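KLLA0E08119p (Kluyveromyces lactis, PDB 3VA7) probably catalyses the ATP- and biotin-dependent carboxylation of urea to urea-1-carboxylate, through the biotin carboxylase, carboxyltransferase and biotin carrier parts held in this chain. Local coordinates at residues Y473-T487 / I620-L634. Numbering follows the deposited sequence.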
# COMPACT_ATOMS: atom_id res chain seq x y z
N TYR A 473 14.65 -1.63 -27.22
CA TYR A 473 14.41 -1.34 -25.81
C TYR A 473 14.61 -2.55 -24.91
O TYR A 473 13.82 -3.52 -24.98
CB TYR A 473 13.03 -0.67 -25.55
CG TYR A 473 12.73 -0.52 -24.06
CD1 TYR A 473 13.54 0.24 -23.24
CD2 TYR A 473 11.64 -1.18 -23.49
CE1 TYR A 473 13.28 0.35 -21.87
CE2 TYR A 473 11.37 -1.06 -22.12
CZ TYR A 473 12.20 -0.31 -21.31
OH TYR A 473 11.93 -0.21 -19.96
N LYS A 474 15.66 -2.47 -24.07
CA LYS A 474 15.93 -3.50 -23.03
C LYS A 474 15.95 -2.98 -21.59
O LYS A 474 16.88 -2.26 -21.19
CB LYS A 474 17.17 -4.38 -23.33
CG LYS A 474 18.52 -3.64 -23.60
CD LYS A 474 18.71 -3.32 -25.12
CE LYS A 474 20.16 -2.91 -25.48
NZ LYS A 474 20.21 -2.27 -26.86
N PRO A 475 14.92 -3.33 -20.80
CA PRO A 475 14.81 -3.07 -19.37
C PRO A 475 15.88 -3.77 -18.57
O PRO A 475 16.04 -5.01 -18.68
CB PRO A 475 13.44 -3.66 -19.00
CG PRO A 475 13.13 -4.60 -20.07
CD PRO A 475 13.74 -4.05 -21.31
N CYS A 476 16.62 -3.01 -17.77
CA CYS A 476 17.56 -3.63 -16.85
C CYS A 476 16.75 -4.20 -15.66
O CYS A 476 16.65 -3.56 -14.59
CB CYS A 476 18.62 -2.63 -16.41
SG CYS A 476 19.77 -3.34 -15.19
N ALA A 477 16.18 -5.39 -15.86
CA ALA A 477 15.06 -5.85 -15.06
C ALA A 477 14.70 -7.34 -15.23
O ALA A 477 15.11 -7.99 -16.19
CB ALA A 477 13.83 -5.01 -15.43
N PHE A 478 13.88 -7.89 -14.34
CA PHE A 478 13.33 -9.20 -14.69
C PHE A 478 11.83 -9.16 -14.94
O PHE A 478 11.23 -8.13 -14.80
CB PHE A 478 13.81 -10.32 -13.74
CG PHE A 478 13.26 -10.24 -12.34
CD1 PHE A 478 12.07 -10.89 -12.01
CD2 PHE A 478 13.95 -9.56 -11.36
CE1 PHE A 478 11.56 -10.85 -10.72
CE2 PHE A 478 13.46 -9.51 -10.05
CZ PHE A 478 12.26 -10.17 -9.73
N GLU A 479 11.21 -10.26 -15.31
CA GLU A 479 9.80 -10.25 -15.65
C GLU A 479 9.19 -11.52 -15.13
O GLU A 479 9.77 -12.57 -15.27
CB GLU A 479 9.61 -10.13 -17.17
CG GLU A 479 8.14 -10.23 -17.66
CD GLU A 479 7.97 -10.23 -19.19
OE1 GLU A 479 6.87 -10.62 -19.67
OE2 GLU A 479 8.95 -9.82 -19.89
N VAL A 480 8.00 -11.41 -14.57
CA VAL A 480 7.40 -12.54 -13.93
C VAL A 480 6.56 -13.37 -14.91
O VAL A 480 5.39 -13.04 -15.20
CB VAL A 480 6.53 -12.08 -12.75
CG1 VAL A 480 5.87 -13.27 -12.08
CG2 VAL A 480 7.37 -11.28 -11.76
N LEU A 481 7.13 -14.46 -15.41
CA LEU A 481 6.37 -15.37 -16.27
C LEU A 481 5.32 -16.14 -15.51
O LEU A 481 4.34 -16.57 -16.11
CB LEU A 481 7.29 -16.39 -16.95
CG LEU A 481 8.03 -16.11 -18.26
CD1 LEU A 481 7.97 -14.65 -18.70
CD2 LEU A 481 9.47 -16.62 -18.10
N ALA A 482 5.55 -16.36 -14.20
CA ALA A 482 4.59 -17.00 -13.28
C ALA A 482 4.93 -16.53 -11.85
O ALA A 482 6.11 -16.35 -11.54
CB ALA A 482 4.68 -18.47 -13.39
N PRO A 483 3.91 -16.33 -10.96
CA PRO A 483 4.19 -15.60 -9.69
C PRO A 483 4.73 -16.45 -8.52
O PRO A 483 5.47 -15.93 -7.70
CB PRO A 483 2.82 -15.01 -9.31
CG PRO A 483 1.80 -16.00 -9.88
CD PRO A 483 2.47 -16.62 -11.13
N GLY A 484 4.36 -17.72 -8.44
CA GLY A 484 4.57 -18.51 -7.23
C GLY A 484 3.44 -18.20 -6.30
O GLY A 484 2.76 -17.19 -6.49
N ALA A 485 3.22 -19.04 -5.29
CA ALA A 485 2.10 -18.88 -4.38
C ALA A 485 2.08 -17.58 -3.53
O ALA A 485 0.99 -17.13 -3.14
CB ALA A 485 2.05 -20.07 -3.46
N ASN A 486 3.26 -17.03 -3.21
CA ASN A 486 3.34 -15.87 -2.35
C ASN A 486 4.72 -15.25 -2.34
O ASN A 486 5.46 -15.31 -1.34
CB ASN A 486 2.93 -16.21 -0.91
CG ASN A 486 1.98 -15.18 -0.32
OD1 ASN A 486 2.37 -14.36 0.51
ND2 ASN A 486 0.74 -15.20 -0.78
N THR A 487 5.06 -14.60 -3.44
CA THR A 487 6.40 -14.11 -3.64
C THR A 487 6.44 -12.60 -3.38
O THR A 487 5.73 -11.86 -4.05
CB THR A 487 6.82 -14.47 -5.09
OG1 THR A 487 6.63 -15.89 -5.26
CG2 THR A 487 8.27 -14.14 -5.41
N ILE A 620 2.14 -9.15 -3.13
CA ILE A 620 2.85 -10.28 -3.77
C ILE A 620 2.93 -10.11 -5.29
O ILE A 620 2.13 -9.40 -5.90
CB ILE A 620 2.22 -11.63 -3.42
CG1 ILE A 620 0.82 -11.77 -3.99
CG2 ILE A 620 2.24 -11.88 -1.89
CD1 ILE A 620 0.29 -13.19 -3.81
N LEU A 621 3.93 -10.73 -5.89
CA LEU A 621 4.14 -10.61 -7.32
C LEU A 621 2.99 -11.25 -8.09
O LEU A 621 2.30 -12.12 -7.56
CB LEU A 621 5.44 -11.24 -7.72
CG LEU A 621 6.69 -10.68 -7.08
CD1 LEU A 621 7.92 -10.95 -7.97
CD2 LEU A 621 6.48 -9.20 -6.90
N LYS A 622 2.80 -10.79 -9.33
CA LYS A 622 1.74 -11.26 -10.25
C LYS A 622 2.29 -11.56 -11.65
O LYS A 622 3.30 -10.94 -12.12
CB LYS A 622 0.62 -10.21 -10.38
CG LYS A 622 -0.51 -10.30 -9.31
CD LYS A 622 -1.52 -9.11 -9.43
CE LYS A 622 -2.92 -9.54 -8.96
NZ LYS A 622 -3.57 -8.63 -7.91
N LEU A 623 1.60 -12.47 -12.36
CA LEU A 623 1.93 -12.82 -13.76
C LEU A 623 2.02 -11.52 -14.50
O LEU A 623 1.10 -10.72 -14.40
CB LEU A 623 0.84 -13.68 -14.41
CG LEU A 623 1.00 -14.35 -15.80
CD1 LEU A 623 -0.39 -14.79 -16.28
CD2 LEU A 623 1.67 -13.49 -16.89
N GLY A 624 3.13 -11.28 -15.18
CA GLY A 624 3.29 -10.03 -15.92
C GLY A 624 4.09 -8.94 -15.26
O GLY A 624 4.62 -8.07 -15.96
N ASP A 625 4.21 -8.93 -13.93
CA ASP A 625 5.08 -7.91 -13.29
C ASP A 625 6.49 -7.85 -13.85
O ASP A 625 7.00 -8.83 -14.37
CB ASP A 625 5.18 -8.09 -11.77
CG ASP A 625 3.87 -7.89 -11.05
OD1 ASP A 625 3.03 -7.07 -11.52
OD2 ASP A 625 3.68 -8.57 -10.00
N VAL A 626 7.11 -6.68 -13.71
CA VAL A 626 8.43 -6.37 -14.22
C VAL A 626 9.28 -5.65 -13.16
O VAL A 626 9.07 -4.47 -12.87
CB VAL A 626 8.32 -5.45 -15.45
CG1 VAL A 626 9.64 -4.80 -15.81
CG2 VAL A 626 7.67 -6.21 -16.66
N LEU A 627 10.29 -6.33 -12.61
CA LEU A 627 11.09 -5.72 -11.56
C LEU A 627 12.46 -5.32 -11.99
O LEU A 627 13.18 -6.12 -12.57
CB LEU A 627 11.18 -6.68 -10.38
CG LEU A 627 9.96 -6.73 -9.46
CD1 LEU A 627 8.82 -7.55 -10.06
CD2 LEU A 627 10.41 -7.32 -8.17
N PHE A 628 12.83 -4.10 -11.64
CA PHE A 628 14.05 -3.45 -12.07
C PHE A 628 15.22 -3.73 -11.17
O PHE A 628 15.02 -3.83 -9.95
CB PHE A 628 13.82 -1.93 -12.22
CG PHE A 628 13.08 -1.59 -13.46
CD1 PHE A 628 11.68 -1.63 -13.49
CD2 PHE A 628 13.77 -1.35 -14.64
CE1 PHE A 628 10.98 -1.39 -14.67
CE2 PHE A 628 13.09 -1.11 -15.82
CZ PHE A 628 11.69 -1.14 -15.84
N LEU A 629 16.42 -3.86 -11.75
CA LEU A 629 17.65 -4.13 -10.99
C LEU A 629 18.52 -2.91 -10.94
O LEU A 629 18.14 -1.86 -11.45
CB LEU A 629 18.45 -5.27 -11.59
CG LEU A 629 17.80 -6.62 -11.86
CD1 LEU A 629 18.93 -7.61 -12.10
CD2 LEU A 629 16.87 -7.09 -10.72
N ASN A 630 19.71 -3.07 -10.37
CA ASN A 630 20.62 -1.96 -10.12
C ASN A 630 22.00 -2.21 -10.78
O ASN A 630 23.01 -2.34 -10.08
CB ASN A 630 20.75 -1.79 -8.60
CG ASN A 630 21.91 -0.88 -8.18
OD1 ASN A 630 22.33 0.01 -8.93
ND2 ASN A 630 22.43 -1.10 -6.96
N GLN A 631 22.03 -2.29 -12.12
CA GLN A 631 23.31 -2.34 -12.88
C GLN A 631 23.98 -0.95 -12.79
O GLN A 631 23.46 0.04 -13.36
CB GLN A 631 23.07 -2.70 -14.36
CG GLN A 631 24.00 -3.78 -14.99
CD GLN A 631 23.32 -5.19 -15.04
OE1 GLN A 631 23.08 -5.77 -16.12
NE2 GLN A 631 23.00 -5.72 -13.85
N PRO A 632 25.14 -0.87 -12.10
CA PRO A 632 25.77 0.47 -11.87
C PRO A 632 25.95 1.34 -13.15
O PRO A 632 25.69 2.55 -13.10
CB PRO A 632 27.12 0.13 -11.20
CG PRO A 632 27.37 -1.40 -11.54
CD PRO A 632 25.98 -2.00 -11.63
N GLU A 633 26.34 0.73 -14.28
CA GLU A 633 26.49 1.46 -15.55
C GLU A 633 25.15 1.87 -16.21
O GLU A 633 25.02 3.02 -16.68
CB GLU A 633 27.41 0.70 -16.53
CG GLU A 633 26.82 -0.56 -17.22
CD GLU A 633 27.74 -1.11 -18.34
OE1 GLU A 633 28.96 -1.31 -18.06
OE2 GLU A 633 27.27 -1.35 -19.48
N LEU A 634 24.17 0.96 -16.23
CA LEU A 634 22.82 1.26 -16.79
C LEU A 634 21.79 1.76 -15.72
O LEU A 634 20.56 1.64 -15.92
CB LEU A 634 22.26 0.06 -17.62
CG LEU A 634 21.52 0.27 -18.98
CD1 LEU A 634 21.59 -0.99 -19.93
CD2 LEU A 634 20.05 0.80 -18.86
O HOH W 1 3.21 -14.30 -5.63
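Phe478 lies side by side with Leu627 in a hydrogen-bonded pair of the antiparallel strands 477-480 and 626-628. Its CG sits between the backbone N and the carbonyl carbon (chi1 69°). This lays one ring face against Leu627 CB, a CH-pi contact 3.9 Å from the ring centroid. Leu629 CD2 meets the ring edge in plane, 3.9 Å from Phe478 CD2. Leu530 and Leu539 also touch this ring. Replacing Phe478 with alanine is likely to open a gap beside Leu627 and Leu629 and leave both leucines freer to turn.

On the opposite sheet face, Ala477 CB packs over the Phe628 ring, 4.0 Å from its centroid. Tyr473 OH approaches the edge of that ring and is hydrogen-bonded to Asp447. Back on the Phe478 side, Val480 CG2 meets Leu621 CD1 at 3.8 Å, the two side chains crossing at about a right angle.

The backbone ladder runs on from Phe478 N to Leu627 O: Val480 N donates to Asp625 O, and Gly624 N to Val480 O. Gly624 belongs to a type II turn, Lys622 to Asp625. Farther on, Leu621 N donates to Thr487 O at 2.8 Å. A water accepts from Thr487 N and lies 3.1 Å from Leu621 O.

Strand 626-628, in the carboxyltransferase domain (subdomain A and B family), forms the edge of a six-stranded antiparallel sheet, next to 477-480. Backbone bonds set the register. Leu627, Leu629 and Val480 pack around Phe478; Ala477 and Phe628, with Glu479 beside Val626, lie on the other face.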